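Local coordinates for protein putative polysaccharide deacetylase (Bdellovibrio bacteriovorus HD100, PDB 5JP6) that probably removes acetyl groups from peptidoglycan as a zinc-binding family 4 carbohydrate esterase, at residues F93-R98 / G181-A186; P131-K136 / T341-P346; Q151-S156 / V360-A365. The protein carries 1 engineered substitution. All blocks are in the same frame, centred on the assembly; numbering follows the deposited sequence.

How the contacts relate
Contacts 1 and 2 hold neighbouring helices and a loop together; contact 3 pairs two strands of the parallel sheet. The first two are neighbours, their centres about 12 Å apart. Contact 2 is buried and runs along helix 339-354; contact 1, partly buried, is the smaller of the two and lies nearer the zinc. They meet where Tyr183 and Ala186 pack against residues 133-134 and Ala342. Contact 3 has its centre about 30 Å from that of contact 1, across the chain's centre, and is partly buried, with Lys152 and Asp154 exposed. Its chemistry is regular parallel-sheet bonding, whereas contact 1 rests on one side-chain hydrogen bond and contact 2 on a buried glutamate and bridging waters.

Contact 1. Residues F93-R98 / G181-A186; sequences FENEIR and GLYTDA
The phenol ring of Tyr183 reaches helix 94-98 edge first, with the amide of Asn95 at its rim near the ring plane and the two planes turned 36° apart. His180 stacks on the tyrosine ring. The guanidinium of Arg98 stands almost perpendicular to that ring, 87° between planes, and holds the carboxylate of Glu94 at its own edge. Tyr183 OH donates to Asn95 OD1 at 2.8 Å, coming in tilted from the carbonyl plane, and OD1 also lies 3.2 Å from Tyr183 CE2. Arg98 CD lies 3.4 Å and Glu94 CG 3.7 Å from Tyr183 OH, with Arg98 NE close by. One turn apart on the helix, Arg98 grips Glu94 side-on, NE and NH2 both binding OE2, with NH2 to OE2 2.8 Å. Arg339 and Asp118 extend this pair into a charge network. The Asn95 side chain is about 8 Å from that of the zinc ligand Asp177. A single neutral hydrogen bond thus ties the N-terminal helices to the start of helix 183-193, its acceptor amide held in turn by the bond from Asn95 ND2 to Ile337 O and its donor lying beside the Glu94-Arg98 ion pair.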
loop_
_atom_site.group_PDB
_atom_site.type_symbol
_atom_site.label_atom_id
_atom_site.label_comp_id
_atom_site.label_asym_id
_atom_site.label_seq_id
_atom_site.Cartn_x
_atom_site.Cartn_y
_atom_site.Cartn_z
ATOM N N PHE A 93 -9.418 -4.917 9.944
ATOM C CA PHE A 93 -10.469 -3.919 9.769
ATOM C C PHE A 93 -10.047 -2.521 10.195
ATOM O O PHE A 93 -10.846 -1.605 10.180
ATOM C CB PHE A 93 -11.696 -4.354 10.581
ATOM C CG PHE A 93 -12.350 -5.581 10.066
ATOM C CD1 PHE A 93 -13.319 -5.492 9.058
ATOM C CD2 PHE A 93 -12.002 -6.840 10.580
ATOM C CE1 PHE A 93 -13.913 -6.634 8.556
ATOM C CE2 PHE A 93 -12.623 -7.977 10.086
ATOM C CZ PHE A 93 -13.563 -7.870 9.066
ATOM N N GLU A 94 -8.794 -2.362 10.613
ATOM C CA GLU A 94 -8.338 -1.088 11.171
ATOM C C GLU A 94 -8.548 0.059 10.198
ATOM O O GLU A 94 -8.997 1.143 10.599
ATOM C CB GLU A 94 -6.865 -1.167 11.544
ATOM C CG GLU A 94 -6.280 0.106 12.105
ATOM C CD GLU A 94 -4.889 -0.051 12.658
ATOM O OE1 GLU A 94 -4.252 -1.094 12.445
ATOM O OE2 GLU A 94 -4.442 0.963 13.301
ATOM N N ASN A 95 -8.190 -0.133 8.926
ATOM C CA ASN A 95 -8.311 0.993 7.999
ATOM C C ASN A 95 -9.763 1.417 7.856
ATOM O O ASN A 95 -10.067 2.601 7.785
ATOM C CB ASN A 95 -7.747 0.649 6.631
ATOM C CG ASN A 95 -6.256 0.651 6.613
ATOM O OD1 ASN A 95 -5.603 0.649 7.657
ATOM N ND2 ASN A 95 -5.700 0.720 5.416
ATOM N N GLU A 96 -10.667 0.439 7.865
ATOM C CA GLU A 96 -12.093 0.781 7.736
ATOM C C GLU A 96 -12.589 1.493 8.994
ATOM O O GLU A 96 -13.385 2.421 8.911
ATOM C CB GLU A 96 -12.935 -0.449 7.424
ATOM C CG GLU A 96 -12.644 -1.062 6.072
ATOM C CD GLU A 96 -12.690 -0.066 4.950
ATOM O OE1 GLU A 96 -13.701 0.693 4.872
ATOM O OE2 GLU A 96 -11.750 -0.086 4.125
ATOM N N ILE A 97 -12.083 1.081 10.167
ATOM C CA ILE A 97 -12.506 1.715 11.402
ATOM C C ILE A 97 -11.999 3.172 11.482
ATOM O O ILE A 97 -12.705 4.070 11.991
ATOM C CB ILE A 97 -12.038 0.910 12.623
ATOM C CG1 ILE A 97 -12.703 -0.469 12.637
ATOM C CG2 ILE A 97 -12.255 1.660 13.925
ATOM C CD1 ILE A 97 -11.936 -1.525 13.416
ATOM N N ARG A 98 -10.803 3.399 10.942
ATOM C CA ARG A 98 -10.208 4.749 10.926
ATOM C C ARG A 98 -10.831 5.664 9.855
ATOM O O ARG A 98 -10.768 6.901 9.989
ATOM C CB ARG A 98 -8.691 4.688 10.720
ATOM C CG ARG A 98 -7.944 4.077 11.889
ATOM C CD ARG A 98 -6.435 4.180 11.715
ATOM N NE ARG A 98 -5.728 3.498 12.768
ATOM C CZ ARG A 98 -5.557 3.964 14.007
ATOM N NH1 ARG A 98 -5.962 5.196 14.329
ATOM N NH2 ARG A 98 -5.044 3.192 14.934
ATOM N N GLY A 181 -3.471 8.611 5.247
ATOM C CA GLY A 181 -3.365 9.815 6.031
ATOM C C GLY A 181 -2.391 9.804 7.198
ATOM O O GLY A 181 -1.960 10.871 7.629
ATOM N N LEU A 182 -2.036 8.602 7.677
ATOM C CA LEU A 182 -1.073 8.431 8.752
ATOM C C LEU A 182 0.117 7.572 8.388
ATOM O O LEU A 182 1.252 7.974 8.641
ATOM C CB LEU A 182 -1.747 7.763 9.956
ATOM C CG LEU A 182 -2.809 8.562 10.675
ATOM C CD1 LEU A 182 -3.536 7.713 11.729
ATOM C CD2 LEU A 182 -2.164 9.798 11.302
ATOM N N TYR A 183 -0.128 6.391 7.806
ATOM C CA TYR A 183 0.952 5.412 7.728
ATOM C C TYR A 183 2.039 5.800 6.742
ATOM O O TYR A 183 3.217 5.444 6.934
ATOM C CB TYR A 183 0.456 4.009 7.395
ATOM C CG TYR A 183 -0.836 3.566 8.049
ATOM C CD1 TYR A 183 -1.187 3.896 9.361
ATOM C CD2 TYR A 183 -1.688 2.732 7.342
ATOM C CE1 TYR A 183 -2.396 3.466 9.899
ATOM C CE2 TYR A 183 -2.882 2.293 7.868
ATOM C CZ TYR A 183 -3.234 2.668 9.160
ATOM O OH TYR A 183 -4.451 2.260 9.668
ATOM N N THR A 184 1.652 6.487 5.683
ATOM C CA THR A 184 2.610 6.850 4.673
ATOM C C THR A 184 3.694 7.759 5.262
ATOM O O THR A 184 4.879 7.587 4.966
ATOM C CB THR A 184 1.891 7.501 3.449
ATOM O OG1 THR A 184 1.011 6.546 2.872
ATOM C CG2 THR A 184 2.911 7.960 2.427
ATOM N N ASP A 185 3.287 8.720 6.110
ATOM C CA ASP A 185 4.255 9.608 6.745
ATOM C C ASP A 185 5.226 8.778 7.616
ATOM O O ASP A 185 6.395 9.092 7.682
ATOM C CB ASP A 185 3.568 10.725 7.535
ATOM C CG ASP A 185 2.957 11.771 6.656
ATOM O OD1 ASP A 185 3.661 12.273 5.775
ATOM O OD2 ASP A 185 1.721 12.046 6.846
ATOM N N ALA A 186 4.747 7.742 8.304
ATOM C CA ALA A 186 5.656 6.885 9.085
ATOM C C ALA A 186 6.681 6.190 8.165
ATOM O O ALA A 186 7.860 6.127 8.476
ATOM C CB ALA A 186 4.888 5.849 9.891
#

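Contact 2. Residues P131-K136 / T341-P346; sequences PGHALK and TAEIMP
Glu343 reaches out from helix 339-354 to hold the loop 131-136 by its backbone. From CB, CG lies beside the backbone N, and a bend at chi2 (-79°) brings CD round to the loop, where the carboxylate spreads along residues 132-134. Glu343 OE1 lies beside Gly132 O and 3.7 Å from His133 CA, and forms a salt bridge with Arg125 NH2. Glu343 OE2 accepts the backbone N-H of Ala134, N to OE2 3.0 Å, in a nearly straight bond, 164° at the hydrogen, yet the donor stands well above the carboxylate plane, 72° out of it. Glu343 OE2 also lies 3.4 Å from Ala134 CB and forms a salt bridge with Arg339 NE. His133 ND1 is 4.2 Å from Glu343 OE2 but serves its own loop, accepting from Leu135 N in the ring plane. Two flanking arginines would be expected to keep this buried carboxylate ionised.

Nearer the start of the loop the two backbones come together. Gly132 CA makes a CA-H...O contact of 3.5 Å with Glu343 O, an approach possible because the place of a CB would fall on that oxygen. One water bridges Gly132 N and Glu343 O; a second, 2.8 Å from His133 N, donates to Ala342 O. Ala134 CB and Ala342 CB close the other end at 3.8 Å.

The loop follows helix 110-126, whose Arg125 and Phe121 also pack here. Helix 339-354, the beta-alpha-beta connection from strand 330-335 to strand 358-364, lies outside the sheet between this loop, helix 183-193, on which Ala342, Met345 and Pro346 rest, and helix 313-327, which receives Thr341 and Ile344.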
loop_
_atom_site.group_PDB
_atom_site.type_symbol
_atom_site.label_atom_id
_atom_site.label_comp_id
_atom_site.label_asym_id
_atom_site.label_seq_id
_atom_site.Cartn_x
_atom_site.Cartn_y
_atom_site.Cartn_z
ATOM N N PRO A 131 12.204 -0.453 16.911
ATOM C CA PRO A 131 10.761 -0.287 16.835
ATOM C C PRO A 131 10.366 0.840 15.888
ATOM O O PRO A 131 11.156 1.734 15.628
ATOM C CB PRO A 131 10.359 0.015 18.288
ATOM C CG PRO A 131 11.589 0.597 18.898
ATOM C CD PRO A 131 12.730 -0.142 18.247
ATOM N N GLY A 132 9.158 0.738 15.353
ATOM C CA GLY A 132 8.543 1.770 14.584
ATOM C C GLY A 132 7.223 2.183 15.198
ATOM O O GLY A 132 6.909 1.761 16.287
ATOM N N HIS A 133 6.513 3.080 14.534
ATOM C CA HIS A 133 5.209 3.511 14.962
ATOM C C HIS A 133 4.508 4.137 13.780
ATOM O O HIS A 133 4.972 5.153 13.253
ATOM C CB HIS A 133 5.267 4.540 16.079
ATOM C CG HIS A 133 4.075 4.503 16.956
ATOM N ND1 HIS A 133 2.797 4.637 16.469
ATOM C CD2 HIS A 133 3.963 4.337 18.292
ATOM C CE1 HIS A 133 1.943 4.531 17.471
ATOM N NE2 HIS A 133 2.629 4.353 18.591
ATOM N N ALA A 134 3.370 3.563 13.412
ATOM C CA ALA A 134 2.658 4.055 12.255
ATOM C C ALA A 134 1.871 5.323 12.504
ATOM O O ALA A 134 1.439 5.947 11.552
ATOM C CB ALA A 134 1.718 3.007 11.723
ATOM N N LEU A 135 1.606 5.653 13.769
ATOM C CA LEU A 135 0.646 6.694 14.116
ATOM C C LEU A 135 1.297 7.993 14.570
ATOM O O LEU A 135 0.626 9.049 14.643
ATOM C CB LEU A 135 -0.318 6.259 15.210
ATOM C CG LEU A 135 -1.012 4.967 15.031
ATOM C CD1 LEU A 135 -1.976 4.766 16.192
ATOM C CD2 LEU A 135 -1.720 4.903 13.682
ATOM N N LYS A 136 2.553 7.910 14.996
ATOM C CA LYS A 136 3.217 9.096 15.514
ATOM C C LYS A 136 4.660 9.112 15.136
ATOM O O LYS A 136 5.227 8.080 14.762
ATOM C CB LYS A 136 3.091 9.186 17.011
ATOM C CG LYS A 136 3.896 8.164 17.775
ATOM C CD LYS A 136 3.769 8.411 19.296
ATOM C CE LYS A 136 2.831 7.396 19.928
ATOM N NZ LYS A 136 1.433 7.527 19.435
ATOM N N THR A 341 3.122 -2.714 7.899
ATOM C CA THR A 341 4.284 -2.392 7.076
ATOM C C THR A 341 5.004 -1.144 7.567
ATOM O O THR A 341 6.263 -1.124 7.644
ATOM C CB THR A 341 3.869 -2.298 5.610
ATOM O OG1 THR A 341 3.363 -3.570 5.196
ATOM C CG2 THR A 341 5.024 -1.863 4.684
ATOM N N ALA A 342 4.240 -0.114 7.944
ATOM C CA ALA A 342 4.862 1.092 8.536
ATOM C C ALA A 342 5.521 0.713 9.888
ATOM O O ALA A 342 6.641 1.176 10.198
ATOM C CB ALA A 342 3.849 2.221 8.689
ATOM N N GLU A 343 4.862 -0.143 10.696
ATOM C CA GLU A 343 5.401 -0.493 11.992
ATOM C C GLU A 343 6.750 -1.202 11.888
ATOM O O GLU A 343 7.581 -1.053 12.775
ATOM C CB GLU A 343 4.426 -1.411 12.757
ATOM C CG GLU A 343 3.096 -0.774 13.125
ATOM C CD GLU A 343 3.177 0.132 14.339
ATOM O OE1 GLU A 343 4.071 -0.014 15.216
ATOM O OE2 GLU A 343 2.273 1.009 14.463
ATOM N N ILE A 344 6.927 -2.020 10.838
ATOM C CA ILE A 344 8.162 -2.793 10.692
ATOM C C ILE A 344 9.210 -2.125 9.799
ATOM O O ILE A 344 10.313 -2.658 9.652
ATOM C CB ILE A 344 7.912 -4.225 10.181
ATOM C CG1 ILE A 344 7.365 -4.244 8.743
ATOM C CG2 ILE A 344 6.985 -4.967 11.150
ATOM C CD1 ILE A 344 7.865 -5.409 7.936
ATOM N N MET A 345 8.898 -0.941 9.258
ATOM C CA MET A 345 9.780 -0.400 8.229
ATOM C C MET A 345 11.195 -0.073 8.752
ATOM O O MET A 345 12.196 -0.449 8.109
ATOM C CB MET A 345 9.133 0.770 7.499
ATOM C CG MET A 345 9.884 1.212 6.235
ATOM S SD MET A 345 10.143 -0.111 5.011
ATOM C CE MET A 345 8.483 -0.720 4.745
ATOM N N PRO A 346 11.305 0.603 9.925
ATOM C CA PRO A 346 12.687 0.829 10.401
ATOM C C PRO A 346 13.484 -0.463 10.607
ATOM O O PRO A 346 14.649 -0.550 10.229
ATOM C CB PRO A 346 12.471 1.573 11.722
ATOM C CG PRO A 346 11.162 2.278 11.527
ATOM C CD PRO A 346 10.295 1.326 10.742
HETATM O O HOH W 1 7.219 -1.477 15.458
HETATM O O HOH W 2 7.542 3.219 11.887
#

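Contact 3. Residues Q151-S156 / V360-A365; sequences QKRDMS and VLLTAA
Arg153 bends at chi2 (-69°), turning CD out across the strand; the guanidinium then returns toward Gln151 and meets Leu362, whose CD2 lies over one face, offset toward the rim, 3.6 Å from NH2. Gln151 has CG beside its backbone N (chi1 -66°) and an extended chain beyond, which crosses Val360 at about a right angle; NE2 is 3.6 Å from Val360 CG1. In the guanidinium plane, Arg153 NH2 binds Gln151 OE1 at 2.9 Å and NH1 binds Lys152 O, while NH2 also donates to Gly164 O. These bonds fix the rotation of the planar group.

The backbones themselves pair in parallel. Gln151 N donates to Leu361 O at 2.8 Å, Thr363 N to Gln151 O at 3.1 Å, Arg153 N to Thr363 O at 2.8 Å and Ala365 N to Arg153 O. On the opposite face from Gln151 and Leu362, Lys152 CG lies beside Thr363 CG2. Asp154 closes an Asx turn onto Ser156.

The pair belongs to a parallel sheet consistent with the distorted (beta/alpha) barrel of family 4 carbohydrate esterases: strand 358-364, following helix 339-354, is held between strands 150-153 and 170-176, with Leu361 and Thr363 reaching Val223 of strand 223-227.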
loop_
_atom_site.group_PDB
_atom_site.type_symbol
_atom_site.label_atom_id
_atom_site.label_comp_id
_atom_site.label_asym_id
_atom_site.label_seq_id
_atom_site.Cartn_x
_atom_site.Cartn_y
_atom_site.Cartn_z
ATOM N N GLN A 151 18.958 4.690 -10.506
ATOM C CA GLN A 151 19.252 4.081 -11.774
ATOM C C GLN A 151 18.151 4.451 -12.761
ATOM O O GLN A 151 16.958 4.270 -12.502
ATOM C CB GLN A 151 19.398 2.586 -11.621
ATOM C CG GLN A 151 20.616 2.198 -10.783
ATOM C CD GLN A 151 20.772 0.709 -10.598
ATOM O OE1 GLN A 151 20.434 -0.083 -11.464
ATOM N NE2 GLN A 151 21.301 0.332 -9.473
ATOM N N LYS A 152 18.573 4.933 -13.926
ATOM C CA LYS A 152 17.666 5.415 -14.944
ATOM C C LYS A 152 17.272 4.271 -15.876
ATOM O O LYS A 152 18.110 3.429 -16.245
ATOM C CB LYS A 152 18.298 6.528 -15.768
ATOM C CG LYS A 152 18.598 7.790 -14.982
ATOM C CD LYS A 152 19.379 8.770 -15.853
ATOM C CE LYS A 152 19.809 9.975 -15.059
ATOM N NZ LYS A 152 20.632 10.863 -15.921
ATOM N N ARG A 153 16.020 4.321 -16.325
ATOM C CA ARG A 153 15.478 3.355 -17.292
ATOM C C ARG A 153 14.748 4.135 -18.377
ATOM O O ARG A 153 14.027 5.059 -18.092
ATOM C CB ARG A 153 14.513 2.384 -16.636
ATOM C CG ARG A 153 15.102 1.563 -15.522
ATOM C CD ARG A 153 16.110 0.549 -16.028
ATOM N NE ARG A 153 16.727 -0.205 -14.940
ATOM C CZ ARG A 153 17.896 0.075 -14.381
ATOM N NH1 ARG A 153 18.618 1.131 -14.755
ATOM N NH2 ARG A 153 18.340 -0.702 -13.396
ATOM N N ASP A 154 14.986 3.784 -19.625
ATOM C CA ASP A 154 14.300 4.433 -20.748
ATOM C C ASP A 154 12.882 3.879 -20.820
ATOM O O ASP A 154 12.650 2.693 -21.115
ATOM C CB ASP A 154 15.088 4.190 -22.043
ATOM C CG ASP A 154 14.435 4.808 -23.317
ATOM O OD1 ASP A 154 13.429 5.472 -23.214
ATOM O OD2 ASP A 154 14.991 4.516 -24.313
ATOM N N MET A 155 11.932 4.784 -20.614
ATOM C CA MET A 155 10.542 4.435 -20.635
ATOM C C MET A 155 9.799 4.998 -21.859
ATOM O O MET A 155 8.601 4.865 -21.980
ATOM C CB MET A 155 9.918 4.772 -19.264
ATOM C CG MET A 155 10.632 3.883 -18.114
ATOM S SD MET A 155 9.908 4.251 -16.697
ATOM C CE MET A 155 11.181 3.842 -15.587
ATOM N N SER A 156 10.555 5.546 -22.813
ATOM C CA SER A 156 9.954 6.241 -23.946
ATOM C C SER A 156 9.091 5.342 -24.847
ATOM O O SER A 156 8.087 5.790 -25.414
ATOM C CB SER A 156 11.030 6.925 -24.767
ATOM O OG SER A 156 11.919 5.970 -25.360
ATOM N N VAL A 360 17.746 0.765 -4.185
ATOM C CA VAL A 360 17.847 1.437 -5.485
ATOM C C VAL A 360 16.539 2.105 -5.839
ATOM O O VAL A 360 15.474 1.502 -5.708
ATOM C CB VAL A 360 18.172 0.412 -6.592
ATOM C CG1 VAL A 360 18.086 1.020 -7.970
ATOM C CG2 VAL A 360 19.558 -0.178 -6.343
ATOM N N LEU A 361 16.636 3.322 -6.372
ATOM C CA LEU A 361 15.492 3.987 -6.953
ATOM C C LEU A 361 15.558 3.863 -8.472
ATOM O O LEU A 361 16.596 4.159 -9.062
ATOM C CB LEU A 361 15.480 5.473 -6.594
ATOM C CG LEU A 361 14.276 6.274 -7.060
ATOM C CD1 LEU A 361 13.015 5.802 -6.415
ATOM C CD2 LEU A 361 14.537 7.759 -6.799
ATOM N N LEU A 362 14.467 3.412 -9.097
ATOM C CA LEU A 362 14.405 3.396 -10.567
ATOM C C LEU A 362 13.601 4.628 -10.986
ATOM O O LEU A 362 12.555 4.929 -10.387
ATOM C CB LEU A 362 13.719 2.123 -11.089
ATOM C CG LEU A 362 14.392 0.811 -10.703
ATOM C CD1 LEU A 362 13.549 -0.368 -11.184
ATOM C CD2 LEU A 362 15.807 0.744 -11.250
ATOM N N THR A 363 14.078 5.304 -12.017
ATOM C CA THR A 363 13.468 6.523 -12.480
ATOM C C THR A 363 13.603 6.615 -13.999
ATOM O O THR A 363 14.447 5.944 -14.600
ATOM C CB THR A 363 14.098 7.745 -11.769
ATOM O OG1 THR A 363 13.207 8.853 -11.880
ATOM C CG2 THR A 363 15.475 8.058 -12.358
ATOM N N ALA A 364 12.769 7.432 -14.605
ATOM C CA ALA A 364 12.864 7.652 -16.061
ATOM C C ALA A 364 14.193 8.289 -16.470
ATOM O O ALA A 364 14.717 9.170 -15.778
ATOM C CB ALA A 364 11.720 8.508 -16.553
ATOM N N ALA A 365 14.729 7.852 -17.604
ATOM C CA ALA A 365 15.938 8.483 -18.156
ATOM C C ALA A 365 15.713 9.957 -18.547
ATOM O O ALA A 365 16.617 10.792 -18.389
ATOM C CB ALA A 365 16.438 7.685 -19.347
#